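Local atomic coordinates of esterase YbfF (Escherichia coli, PDB entry 3BF7), a protein that probably hydrolyses ester or thioester bonds as an alpha/beta hydrolase whose substrate-binding crevice arises from the way its domains are arranged. Residues A[37-40]-A[41-45]. The protein carries 1 engineered substitution. Sequence-based numbering, arbitrary orientation.
Sequences RDLV and NDHNI
At D38 and L39, carbonyls near the end of helix 33-39 meet donors from the turn that leads into strand 45-48, a worked example of how a turn after a helix supplies donors to its last carbonyls. The backbone N of N41 donates to the O of D38 (3.2 Å), and a weak bond joins D42 N to L39 O. V40 CA adds a C-H contact to the O of H43 at 3.4 Å.

N41 grips D38 O a second time through its side chain: with CG beside its own backbone N (chi1 -77°), the amide folds back and ND2 lies 2.7 Å from that oxygen, tilted only modestly from the carbonyl plane. A water accepts from this ND2 and donates to the O of R37. H43 points its ring edge at the next carbonyl, ND1 lying 3.0 Å from L39 O in the carbonyl plane, on a lone pair, and OD1 of D42 takes a weak bond from the same ND1. Beyond the polar bonds, the side chain of I45 crosses that of V40 at about a right angle, CG1 lying 3.8 Å from V40 CB, while its CD1 reaches L39 CB at 3.7 Å.

A leucine in place of H43 would probably cost L39 O its in-plane donor and leave D42 OD1 without its weak imidazole partner. D38 and D42 both form salt bridges to R249 of helix 241-253, whose positive charge is likely to ease the repulsion between the two carboxylates; imidazole, amide and water thus satisfy carbonyls where helix 33-39 passes through a short loop into strand 45-48 of the central sheet.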
ATOM      1  N   ARG A  37       5.822   8.373 -10.935  1.00  9.57           N
ATOM      2  CA  ARG A  37       6.217   9.421 -11.864  1.00 10.65           C
ATOM      3  C   ARG A  37       7.725   9.644 -11.887  1.00  9.98           C
ATOM      4  O   ARG A  37       8.277  10.094 -12.892  1.00 10.72           O
ATOM      5  CB  ARG A  37       5.474  10.722 -11.545  1.00 11.34           C
ATOM      6  CG  ARG A  37       3.985  10.653 -11.881  1.00 13.33           C
ATOM      7  CD  ARG A  37       3.316  12.017 -11.817  1.00 14.05           C
ATOM      8  NE  ARG A  37       3.111  12.496 -10.453  1.00 15.06           N
ATOM      9  CZ  ARG A  37       2.131  12.089  -9.651  1.00 15.11           C
ATOM     10  NH1 ARG A  37       1.254  11.184 -10.067  1.00 16.61           N
ATOM     11  NH2 ARG A  37       2.019  12.602  -8.433  1.00 17.27           N
ATOM     12  N   ASP A  38       8.397   9.326 -10.787  1.00  9.81           N
ATOM     13  CA  ASP A  38       9.842   9.485 -10.726  1.00 10.23           C
ATOM     14  C   ASP A  38      10.546   8.203 -11.157  1.00  9.33           C
ATOM     15  O   ASP A  38      11.495   8.231 -11.943  1.00  9.87           O
ATOM     16  CB  ASP A  38      10.277   9.864  -9.307  1.00 10.56           C
ATOM     17  CG  ASP A  38      11.777   9.999  -9.176  1.00 14.14           C
ATOM     18  OD1 ASP A  38      12.454   8.966  -8.994  1.00 12.74           O
ATOM     19  OD2 ASP A  38      12.278  11.141  -9.268  1.00 18.24           O
ATOM     20  N   LEU A  39      10.065   7.073 -10.657  1.00  9.14           N
ATOM     21  CA  LEU A  39      10.676   5.791 -10.967  1.00  9.41           C
ATOM     22  C   LEU A  39      10.525   5.335 -12.420  1.00  8.89           C
ATOM     23  O   LEU A  39      11.306   4.511 -12.890  1.00  9.32           O
ATOM     24  CB  LEU A  39      10.134   4.729 -10.007  1.00  8.88           C
ATOM     25  CG  LEU A  39      10.499   5.001  -8.539  1.00  9.22           C
ATOM     26  CD1 LEU A  39       9.672   4.119  -7.620  1.00  9.38           C
ATOM     27  CD2 LEU A  39      11.992   4.764  -8.326  1.00 11.05           C
ATOM     28  N   VAL A  40       9.543   5.879 -13.134  1.00  9.81           N
ATOM     29  CA  VAL A  40       9.330   5.501 -14.531  1.00 10.31           C
ATOM     30  C   VAL A  40      10.434   6.051 -15.441  1.00 11.68           C
ATOM     31  O   VAL A  40      10.531   5.678 -16.611  1.00 11.60           O
ATOM     32  CB  VAL A  40       7.948   5.989 -15.046  1.00 10.92           C
ATOM     33  CG1 VAL A  40       7.947   7.499 -15.207  1.00 12.12           C
ATOM     34  CG2 VAL A  40       7.603   5.299 -16.358  1.00 12.18           C
ATOM     35  N   ASN A  41      11.265   6.940 -14.907  1.00 12.07           N
ATOM     36  CA  ASN A  41      12.359   7.501 -15.691  1.00 13.76           C
ATOM     37  C   ASN A  41      13.335   6.399 -16.085  1.00 14.31           C
ATOM     38  O   ASN A  41      13.939   6.446 -17.161  1.00 15.76           O
ATOM     39  CB  ASN A  41      13.101   8.577 -14.892  1.00 15.66           C
ATOM     40  CG  ASN A  41      12.348   9.893 -14.842  1.00 18.06           C
ATOM     41  OD1 ASN A  41      12.120  10.531 -15.872  1.00 21.36           O
ATOM     42  ND2 ASN A  41      11.959  10.310 -13.642  1.00 19.49           N
ATOM     43  N   ASP A  42      13.472   5.396 -15.220  1.00 13.70           N
ATOM     44  CA  ASP A  42      14.395   4.299 -15.472  1.00 13.39           C
ATOM     45  C   ASP A  42      13.888   2.898 -15.117  1.00 12.50           C
ATOM     46  O   ASP A  42      14.682   1.969 -14.965  1.00 13.77           O
ATOM     47  CB  ASP A  42      15.722   4.575 -14.755  1.00 14.66           C
ATOM     48  CG  ASP A  42      15.540   4.901 -13.285  1.00 15.81           C
ATOM     49  OD1 ASP A  42      14.397   5.177 -12.863  1.00 14.89           O
ATOM     50  OD2 ASP A  42      16.553   4.898 -12.552  1.00 16.37           O
ATOM     51  N   HIS A  43      12.573   2.745 -14.987  1.00 11.48           N
ATOM     52  CA  HIS A  43      11.980   1.439 -14.681  1.00 10.64           C
ATOM     53  C   HIS A  43      10.616   1.308 -15.327  1.00 10.42           C
ATOM     54  O   HIS A  43       9.915   2.301 -15.507  1.00 11.22           O
ATOM     55  CB  HIS A  43      11.714   1.240 -13.182  1.00 10.65           C
ATOM     56  CG  HIS A  43      12.914   1.370 -12.307  1.00 10.54           C
ATOM     57  ND1 HIS A  43      13.418   2.590 -11.915  1.00 10.87           N
ATOM     58  CD2 HIS A  43      13.682   0.432 -11.704  1.00 11.10           C
ATOM     59  CE1 HIS A  43      14.445   2.398 -11.106  1.00 11.22           C
ATOM     60  NE2 HIS A  43      14.626   1.098 -10.962  1.00 12.13           N
ATOM     61  N   ASN A  44      10.237   0.081 -15.667  1.00 11.16           N
ATOM     62  CA  ASN A  44       8.891  -0.142 -16.164  1.00  9.95           C
ATOM     63  C   ASN A  44       8.122  -0.108 -14.847  1.00  8.92           C
ATOM     64  O   ASN A  44       8.610  -0.617 -13.832  1.00  9.63           O
ATOM     65  CB  ASN A  44       8.734  -1.518 -16.813  1.00 11.70           C
ATOM     66  CG  ASN A  44       9.340  -1.583 -18.197  1.00 14.06           C
ATOM     67  OD1 ASN A  44       9.553  -0.556 -18.842  1.00 13.93           O
ATOM     68  ND2 ASN A  44       9.603  -2.794 -18.671  1.00 17.33           N
ATOM     69  N   ILE A  45       6.943   0.500 -14.852  1.00  8.90           N
ATOM     70  CA  ILE A  45       6.142   0.611 -13.641  1.00  8.89           C
ATOM     71  C   ILE A  45       4.789  -0.065 -13.783  1.00  8.37           C
ATOM     72  O   ILE A  45       4.174  -0.030 -14.850  1.00  9.12           O
ATOM     73  CB  ILE A  45       5.879   2.094 -13.285  1.00 10.45           C
ATOM     74  CG1 ILE A  45       7.204   2.840 -13.107  1.00 12.50           C
ATOM     75  CG2 ILE A  45       5.021   2.188 -12.031  1.00 13.22           C
ATOM     76  CD1 ILE A  45       8.070   2.315 -11.992  1.00 13.35           C
TER
HETATM   77  O   HOH W   1      10.076  12.269 -13.704  1.00 21.11           O